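PDB 6LBE: beta-2-microglobulin from Ctenopharyngodon idella, which binds MHC class I as its light chain and so probably takes part in presenting peptides to the immune system. Local coordinates for residues V8-S12 and S92-E96. Numbering follows the deposited sequence.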
# COMPACT_ATOMS: atom_id res chain seq x y z
N VAL B 8 -1.72 5.87 12.34
CA VAL B 8 -1.13 7.02 11.65
C VAL B 8 0.36 7.09 11.95
O VAL B 8 0.78 6.99 13.11
CB VAL B 8 -1.84 8.33 12.04
CG1 VAL B 8 -1.05 9.52 11.58
CG2 VAL B 8 -3.20 8.37 11.41
N GLN B 9 1.17 7.24 10.89
CA GLN B 9 2.62 7.28 11.01
C GLN B 9 3.16 8.48 10.24
O GLN B 9 2.96 8.57 9.02
CB GLN B 9 3.25 5.99 10.50
CG GLN B 9 3.08 4.84 11.46
CD GLN B 9 3.46 3.51 10.86
OE1 GLN B 9 2.63 2.83 10.24
NE2 GLN B 9 4.70 3.10 11.06
N VAL B 10 3.82 9.39 10.95
CA VAL B 10 4.43 10.58 10.37
C VAL B 10 5.94 10.40 10.37
O VAL B 10 6.54 10.13 11.42
CB VAL B 10 4.05 11.85 11.16
CG1 VAL B 10 4.23 13.09 10.29
CG2 VAL B 10 2.64 11.75 11.73
N TYR B 11 6.55 10.58 9.21
CA TYR B 11 8.00 10.44 9.08
C TYR B 11 8.47 11.26 7.89
O TYR B 11 7.67 11.76 7.09
CB TYR B 11 8.41 8.97 8.90
CG TYR B 11 7.66 8.22 7.82
CD1 TYR B 11 6.41 7.66 8.08
CD2 TYR B 11 8.19 8.07 6.54
CE1 TYR B 11 5.72 6.95 7.11
CE2 TYR B 11 7.50 7.37 5.55
CZ TYR B 11 6.26 6.81 5.85
OH TYR B 11 5.57 6.10 4.89
N SER B 12 9.79 11.39 7.78
CA SER B 12 10.45 12.04 6.66
C SER B 12 11.09 10.99 5.76
O SER B 12 11.46 9.90 6.20
CB SER B 12 11.49 13.03 7.14
OG SER B 12 12.17 12.55 8.29
N SER B 92 -4.51 14.76 15.64
CA SER B 92 -3.27 15.37 15.20
C SER B 92 -2.08 14.58 15.73
O SER B 92 -2.06 14.17 16.89
CB SER B 92 -3.18 16.82 15.68
OG SER B 92 -1.84 17.29 15.68
N TYR B 93 -1.08 14.38 14.87
CA TYR B 93 0.07 13.53 15.14
C TYR B 93 1.32 14.31 14.74
O TYR B 93 1.42 14.76 13.60
CB TYR B 93 -0.00 12.21 14.35
CG TYR B 93 -1.25 11.41 14.63
CD1 TYR B 93 -2.46 11.71 13.99
CD2 TYR B 93 -1.23 10.36 15.54
CE1 TYR B 93 -3.61 10.98 14.25
CE2 TYR B 93 -2.37 9.62 15.78
CZ TYR B 93 -3.55 9.94 15.15
OH TYR B 93 -4.68 9.20 15.42
N THR B 94 2.26 14.44 15.68
CA THR B 94 3.38 15.36 15.53
C THR B 94 4.62 14.65 14.99
O THR B 94 5.06 13.63 15.54
CB THR B 94 3.70 16.02 16.87
OG1 THR B 94 2.51 16.65 17.37
CG2 THR B 94 4.78 17.07 16.71
N TRP B 95 5.19 15.18 13.93
CA TRP B 95 6.39 14.57 13.39
C TRP B 95 7.55 14.71 14.38
O TRP B 95 7.87 15.82 14.83
CB TRP B 95 6.75 15.20 12.06
CG TRP B 95 8.05 14.70 11.49
CD1 TRP B 95 8.28 13.47 10.93
CD2 TRP B 95 9.28 15.41 11.43
NE1 TRP B 95 9.59 13.38 10.52
CE2 TRP B 95 10.23 14.56 10.82
CE3 TRP B 95 9.68 16.69 11.82
CZ2 TRP B 95 11.55 14.95 10.59
CZ3 TRP B 95 10.99 17.08 11.61
CH2 TRP B 95 11.91 16.21 11.00
N GLU B 96 8.15 13.57 14.73
CA GLU B 96 9.32 13.54 15.58
C GLU B 96 10.52 13.04 14.80
O GLU B 96 10.53 11.87 14.36
CB GLU B 96 9.06 12.64 16.79
CG GLU B 96 7.96 13.11 17.69
CD GLU B 96 8.27 14.44 18.37
OE1 GLU B 96 9.42 14.94 18.26
OE2 GLU B 96 7.34 14.99 19.02
O HOH W 1 11.34 10.86 10.54
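Val8 sits squarely on the ring of Tyr93. Its CB lies 3.7 Å from the ring centroid and 5° off the normal, a CH-pi contact over the face, while CG1 reaches toward the CB end of the ring and CG2 toward the hydroxyl end. With CG beside its own backbone N (chi1 -57°), the tyrosine ring lies broadside under the valine, and the two side chains cross at about a right angle. Val10 comes next and divides its two methyls between two partners: CG2 meets CB of Tyr93 at 3.7 Å, and CG1 packs against CB of Trp95.

CB of Trp95 leaves the backbone neither toward nor away from 8-12, but with CG anti to the backbone N (chi1 175°) the pyrrole edge of the indole comes in against 8-12. CA of Tyr11 lies in the indole plane, 3.6 Å from CD1 of Trp95, and OG of Ser12 approaches the same edge farther round, 3.4 Å from CZ2. A water joins the polar groups here, accepting from Trp95 NE1 at 3.1 Å and from Ser12 N at 3.2 Å; two donors facing each other are thus reconciled. Ser12 OG is hydrogen-bonded to Asn14 O. Tyr11 points the other way, its OH hydrogen-bonded to the backbone of the chain of another protein.

The contact closes one side of the immunoglobulin C1-type sandwich, where edge strands 7-12 and 91-94 belong to opposing sheets. Behind them, 7-12 pairs with 22-29 and 91-94 with 79-85, the strands joined by the Cys26–Cys81 disulfide; Val10 touches Cys81, and Trp95 meets Phe71 of strand 63-71 edge-to-face.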